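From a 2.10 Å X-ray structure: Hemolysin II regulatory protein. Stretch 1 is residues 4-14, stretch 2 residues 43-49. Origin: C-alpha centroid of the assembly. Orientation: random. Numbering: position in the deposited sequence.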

ATOM      1  N   SER B   4      20.888  -1.833 -36.252  1.00 39.66           N
ATOM      2  CA  SER B   4      20.591  -3.258 -36.340  1.00 39.27           C
ATOM      3  C   SER B   4      19.159  -3.502 -35.901  1.00 39.25           C
ATOM      4  O   SER B   4      18.591  -2.712 -35.141  1.00 39.26           O
ATOM      5  CB  SER B   4      21.515  -4.040 -35.421  1.00 39.75           C
ATOM      6  OG  SER B   4      21.110  -3.845 -34.080  1.00 37.04           O
ATOM      7  N   ARG B   5      18.585  -4.606 -36.359  1.00 38.45           N
ATOM      8  CA  ARG B   5      17.247  -5.023 -35.923  1.00 40.66           C
ATOM      9  C   ARG B   5      17.145  -5.074 -34.389  1.00 40.74           C
ATOM     10  O   ARG B   5      16.145  -4.641 -33.810  1.00 41.53           O
ATOM     11  CB  ARG B   5      16.903  -6.394 -36.522  1.00 39.45           C
ATOM     12  CG  ARG B   5      15.697  -7.070 -35.886  1.00 43.68           C
ATOM     13  CD  ARG B   5      15.616  -8.531 -36.263  1.00 44.83           C
ATOM     14  NE  ARG B   5      14.519  -9.198 -35.567  1.00 47.22           N
ATOM     15  CZ  ARG B   5      14.656  -9.976 -34.493  1.00 50.98           C
ATOM     16  NH1 ARG B   5      13.582 -10.530 -33.947  1.00 48.64           N
ATOM     17  NH2 ARG B   5      15.854 -10.202 -33.959  1.00 45.87           N
ATOM     18  N   GLU B   6      18.197  -5.597 -33.754  1.00 40.88           N
ATOM     19  CA  GLU B   6      18.260  -5.784 -32.302  1.00 41.29           C
ATOM     20  C   GLU B   6      18.195  -4.441 -31.570  1.00 39.97           C
ATOM     21  O   GLU B   6      17.435  -4.288 -30.623  1.00 40.59           O
ATOM     22  CB  GLU B   6      19.527  -6.565 -31.911  1.00 41.19           C
ATOM     23  CG  GLU B   6      19.587  -8.038 -32.403  1.00 46.60           C
ATOM     24  CD  GLU B   6      19.573  -8.211 -33.945  1.00 55.65           C
ATOM     25  OE1 GLU B   6      20.142  -7.375 -34.687  1.00 46.78           O
ATOM     26  OE2 GLU B   6      18.986  -9.211 -34.419  1.00 62.19           O
ATOM     27  N   GLN B   7      18.972  -3.467 -32.037  1.00 39.58           N
ATOM     28  CA  GLN B   7      18.937  -2.106 -31.496  1.00 38.99           C
ATOM     29  C   GLN B   7      17.560  -1.425 -31.619  1.00 37.22           C
ATOM     30  O   GLN B   7      17.090  -0.774 -30.685  1.00 35.88           O
ATOM     31  CB  GLN B   7      20.029  -1.241 -32.144  1.00 39.54           C
ATOM     32  CG  GLN B   7      20.081   0.230 -31.670  1.00 41.85           C
ATOM     33  CD  GLN B   7      20.366   0.379 -30.173  1.00 46.94           C
ATOM     34  OE1 GLN B   7      21.455   0.774 -29.788  1.00 43.39           O
ATOM     35  NE2 GLN B   7      19.382   0.062 -29.332  1.00 49.28           N
ATOM     36  N   THR B   8      16.915  -1.576 -32.764  1.00 36.72           N
ATOM     37  CA  THR B   8      15.627  -0.923 -32.985  1.00 35.71           C
ATOM     38  C   THR B   8      14.572  -1.496 -32.039  1.00 36.01           C
ATOM     39  O   THR B   8      13.794  -0.740 -31.439  1.00 34.46           O
ATOM     40  CB  THR B   8      15.184  -1.034 -34.457  1.00 36.07           C
ATOM     41  OG1 THR B   8      16.194  -0.459 -35.290  1.00 30.84           O
ATOM     42  CG2 THR B   8      13.871  -0.297 -34.694  1.00 36.35           C
ATOM     43  N   MET B   9      14.566  -2.826 -31.907  1.00 34.44           N
ATOM     44  CA  MET B   9      13.649  -3.516 -31.020  1.00 36.34           C
ATOM     45  C   MET B   9      13.910  -3.144 -29.565  1.00 37.10           C
ATOM     46  O   MET B   9      12.972  -2.999 -28.780  1.00 37.03           O
ATOM     47  CB  MET B   9      13.751  -5.028 -31.214  1.00 36.52           C
ATOM     48  CG  MET B   9      13.032  -5.510 -32.462  1.00 41.14           C
ATOM     49  SD  MET B   9      13.244  -7.267 -32.721  1.00 45.55           S
ATOM     50  CE  MET B   9      11.951  -7.918 -31.654  1.00 45.58           C
ATOM     51  N   GLU B  10      15.186  -2.990 -29.217  1.00 36.63           N
ATOM     52  CA  GLU B  10      15.565  -2.511 -27.897  1.00 39.14           C
ATOM     53  C   GLU B  10      15.073  -1.085 -27.641  1.00 38.98           C
ATOM     54  O   GLU B  10      14.481  -0.812 -26.597  1.00 39.92           O
ATOM     55  CB  GLU B  10      17.072  -2.586 -27.700  1.00 37.53           C
ATOM     56  CG  GLU B  10      17.514  -1.879 -26.436  1.00 45.68           C
ATOM     57  CD  GLU B  10      18.649  -2.584 -25.755  1.00 56.31           C
ATOM     58  OE1 GLU B  10      19.745  -2.657 -26.355  1.00 62.55           O
ATOM     59  OE2 GLU B  10      18.438  -3.069 -24.621  1.00 58.06           O
ATOM     60  N   ASN B  11      15.317  -0.190 -28.595  1.00 38.11           N
ATOM     61  CA  ASN B  11      14.750   1.149 -28.542  1.00 39.27           C
ATOM     62  C   ASN B  11      13.231   1.144 -28.323  1.00 38.89           C
ATOM     63  O   ASN B  11      12.719   1.926 -27.515  1.00 38.10           O
ATOM     64  CB  ASN B  11      15.121   1.954 -29.795  1.00 37.80           C
ATOM     65  CG  ASN B  11      16.577   2.372 -29.799  1.00 43.44           C
ATOM     66  OD1 ASN B  11      17.283   2.213 -28.803  1.00 50.21           O
ATOM     67  ND2 ASN B  11      17.036   2.910 -30.919  1.00 49.38           N
ATOM     68  N   ILE B  12      12.524   0.257 -29.025  1.00 36.79           N
ATOM     69  CA  ILE B  12      11.065   0.166 -28.903  1.00 35.75           C
ATOM     70  C   ILE B  12      10.637  -0.335 -27.521  1.00 37.08           C
ATOM     71  O   ILE B  12       9.636   0.126 -26.975  1.00 34.62           O
ATOM     72  CB  ILE B  12      10.432  -0.713 -30.008  1.00 36.49           C
ATOM     73  CG1 ILE B  12      10.645  -0.092 -31.403  1.00 32.96           C
ATOM     74  CG2 ILE B  12       8.914  -0.931 -29.743  1.00 38.98           C
ATOM     75  CD1 ILE B  12      10.471  -1.096 -32.560  1.00 27.73           C
ATOM     76  N   LEU B  13      11.400  -1.278 -26.967  1.00 36.70           N
ATOM     77  CA  LEU B  13      11.116  -1.813 -25.642  1.00 37.58           C
ATOM     78  C   LEU B  13      11.398  -0.809 -24.526  1.00 37.12           C
ATOM     79  O   LEU B  13      10.615  -0.713 -23.578  1.00 39.37           O
ATOM     80  CB  LEU B  13      11.862  -3.126 -25.409  1.00 36.77           C
ATOM     81  CG  LEU B  13      11.281  -4.318 -26.186  1.00 34.96           C
ATOM     82  CD1 LEU B  13      12.132  -5.573 -26.012  1.00 38.16           C
ATOM     83  CD2 LEU B  13       9.831  -4.585 -25.795  1.00 36.84           C
ATOM     84  N   LYS B  14      12.506  -0.073 -24.638  1.00 37.01           N
ATOM     85  CA  LYS B  14      12.801   1.044 -23.731  1.00 37.27           C
ATOM     86  C   LYS B  14      11.636   2.032 -23.742  1.00 36.78           C
ATOM     87  O   LYS B  14      11.183   2.478 -22.686  1.00 34.72           O
ATOM     88  CB  LYS B  14      14.099   1.767 -24.128  1.00 37.44           C
ATOM     89  CG  LYS B  14      15.373   1.067 -23.695  1.00 40.89           C
ATOM     90  CD  LYS B  14      16.627   1.776 -24.187  1.00 50.56           C
ATOM     91  CE  LYS B  14      17.863   0.910 -23.913  1.00 54.63           C
ATOM     92  NZ  LYS B  14      19.148   1.668 -23.901  1.00 60.29           N
ATOM     93  N   MET B  43       7.082  -0.142 -38.528  1.00 38.43           N
ATOM     94  CA  MET B  43       8.198  -0.991 -38.131  1.00 39.67           C
ATOM     95  C   MET B  43       7.929  -1.613 -36.751  1.00 40.26           C
ATOM     96  O   MET B  43       8.196  -2.796 -36.528  1.00 41.34           O
ATOM     97  CB  MET B  43       9.508  -0.194 -38.142  1.00 39.71           C
ATOM     98  CG  MET B  43      10.772  -1.055 -38.085  1.00 43.03           C
ATOM     99  SD  MET B  43      11.040  -2.125 -39.534  1.00 54.21           S
ATOM    100  CE  MET B  43      11.568  -0.961 -40.742  1.00 43.23           C
ATOM    101  N   ALA B  44       7.370  -0.809 -35.850  1.00 39.65           N
ATOM    102  CA  ALA B  44       7.040  -1.250 -34.502  1.00 40.03           C
ATOM    103  C   ALA B  44       6.003  -2.377 -34.540  1.00 40.16           C
ATOM    104  O   ALA B  44       6.081  -3.332 -33.760  1.00 39.14           O
ATOM    105  CB  ALA B  44       6.541  -0.062 -33.649  1.00 38.62           C
ATOM    106  N   SER B  45       5.048  -2.264 -35.463  1.00 39.07           N
ATOM    107  CA  SER B  45       3.988  -3.262 -35.582  1.00 39.39           C
ATOM    108  C   SER B  45       4.509  -4.495 -36.334  1.00 36.96           C
ATOM    109  O   SER B  45       4.102  -5.614 -36.052  1.00 36.70           O
ATOM    110  CB  SER B  45       2.729  -2.665 -36.227  1.00 36.92           C
ATOM    111  OG  SER B  45       3.041  -2.063 -37.475  1.00 44.14           O
ATOM    112  N   TYR B  46       5.438  -4.293 -37.264  1.00 37.94           N
ATOM    113  CA  TYR B  46       6.117  -5.428 -37.889  1.00 38.05           C
ATOM    114  C   TYR B  46       6.832  -6.296 -36.829  1.00 38.50           C
ATOM    115  O   TYR B  46       6.649  -7.506 -36.793  1.00 39.50           O
ATOM    116  CB  TYR B  46       7.081  -4.974 -38.995  1.00 38.38           C
ATOM    117  CG  TYR B  46       7.867  -6.111 -39.601  1.00 39.10           C
ATOM    118  CD1 TYR B  46       7.230  -7.090 -40.377  1.00 35.91           C
ATOM    119  CD2 TYR B  46       9.241  -6.232 -39.380  1.00 41.50           C
ATOM    120  CE1 TYR B  46       7.941  -8.155 -40.919  1.00 37.15           C
ATOM    121  CE2 TYR B  46       9.964  -7.294 -39.924  1.00 39.25           C
ATOM    122  CZ  TYR B  46       9.307  -8.246 -40.687  1.00 41.92           C
ATOM    123  OH  TYR B  46      10.016  -9.288 -41.226  1.00 52.78           O
ATOM    124  N   TYR B  47       7.608  -5.671 -35.949  1.00 38.80           N
ATOM    125  CA  TYR B  47       8.381  -6.408 -34.938  1.00 39.12           C
ATOM    126  C   TYR B  47       7.566  -7.003 -33.775  1.00 39.63           C
ATOM    127  O   TYR B  47       7.898  -8.074 -33.273  1.00 38.56           O
ATOM    128  CB  TYR B  47       9.515  -5.534 -34.376  1.00 39.91           C
ATOM    129  CG  TYR B  47      10.701  -5.349 -35.317  1.00 40.86           C
ATOM    130  CD1 TYR B  47      11.207  -6.422 -36.063  1.00 44.26           C
ATOM    131  CD2 TYR B  47      11.333  -4.106 -35.437  1.00 40.24           C
ATOM    132  CE1 TYR B  47      12.300  -6.259 -36.926  1.00 44.90           C
ATOM    133  CE2 TYR B  47      12.431  -3.929 -36.293  1.00 40.25           C
ATOM    134  CZ  TYR B  47      12.908  -5.013 -37.031  1.00 42.37           C
ATOM    135  OH  TYR B  47      13.982  -4.857 -37.873  1.00 44.12           O
ATOM    136  N   PHE B  48       6.528  -6.301 -33.331  1.00 39.00           N
ATOM    137  CA  PHE B  48       5.794  -6.724 -32.140  1.00 41.89           C
ATOM    138  C   PHE B  48       4.317  -7.051 -32.351  1.00 43.69           C
ATOM    139  O   PHE B  48       3.716  -7.703 -31.493  1.00 45.51           O
ATOM    140  CB  PHE B  48       5.981  -5.722 -30.986  1.00 41.43           C
ATOM    141  CG  PHE B  48       7.394  -5.673 -30.470  1.00 41.51           C
ATOM    142  CD1 PHE B  48       8.275  -4.684 -30.904  1.00 39.69           C
ATOM    143  CD2 PHE B  48       7.860  -6.652 -29.586  1.00 39.29           C
ATOM    144  CE1 PHE B  48       9.608  -4.658 -30.454  1.00 39.98           C
ATOM    145  CE2 PHE B  48       9.180  -6.635 -29.126  1.00 42.47           C
ATOM    146  CZ  PHE B  48      10.056  -5.633 -29.562  1.00 36.96           C
ATOM    147  N   ASN B  49       3.737  -6.615 -33.472  1.00 43.82           N
ATOM    148  CA  ASN B  49       2.331  -6.909 -33.764  1.00 44.84           C
ATOM    149  C   ASN B  49       1.424  -6.623 -32.569  1.00 45.80           C
ATOM    150  O   ASN B  49       0.814  -7.549 -32.019  1.00 47.61           O
ATOM    151  CB  ASN B  49       2.156  -8.375 -34.203  1.00 45.23           C
ATOM    152  CG  ASN B  49       2.450  -8.595 -35.688  0.50 44.35           C
ATOM    153  OD1 ASN B  49       3.432  -9.247 -36.045  0.50 39.75           O
ATOM    154  ND2 ASN B  49       1.593  -8.056 -36.554  0.50 44.29           N
TER

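Two helices, 5-14 and 43-48, cross at nearly a right angle, with their axes 10.7 Å apart at closest approach. No hydrogen bond joins them; the contact is made by side-chain packing.

The side chain of Tyr 47 is a knob. Its CA-to-CB bond points toward the first helix, and with chi1 at m the ring enters the hole formed by Arg 5, Thr 8, Met 9 and Ile 12. Met 9 covers one face of this ring. Its CA-to-CB bond points sideways, but the m, t, p rotamer carries the chain across the ring. Met 9 CG lies 3.9 Å from the centroid of the Tyr 47 ring, a CH-pi contact, and Met 9 SD lies 4.3 Å from the same centroid. The p setting of chi3 then brings Met 9 CE to 3.6 Å from Phe 48 CZ. One side chain thus touches both aromatic rings.

Thr 8 CG2 and Ile 12 CD1 sit at the edge of the Tyr 47 ring. The CA-to-CB bond of Ile 12 points toward the second helix, and the side chain is in the m, t rotamer. Its CD1 is 3.9 Å from Ala 44 CA and 4.2 Å from Phe 48 CE1, and its CG2 is 3.9 Å from Phe 48 CE1. Ile 12 CD1 is also 4.2 Å from Ala 44 CB.

Phe 48 also has chi1 at m, and its ring reaches between Met 9, Ile 12 and Leu 13. The CA-to-CB bond of Leu 13 points sideways, but chi1 at m places CG 3.8 Å from Phe 48 CZ; chi2 is t.

Arg 5 is extended, with chi1 to chi3 all t. Its CG is 3.4 Å from Tyr 47 OH, and its NH2 forms a salt bridge with Glu 6 OE2 at 3.3 Å. Ser 4, with chi1 at p, caps the first helix: its OG accepts from Gln 7 N at 3.0 Å.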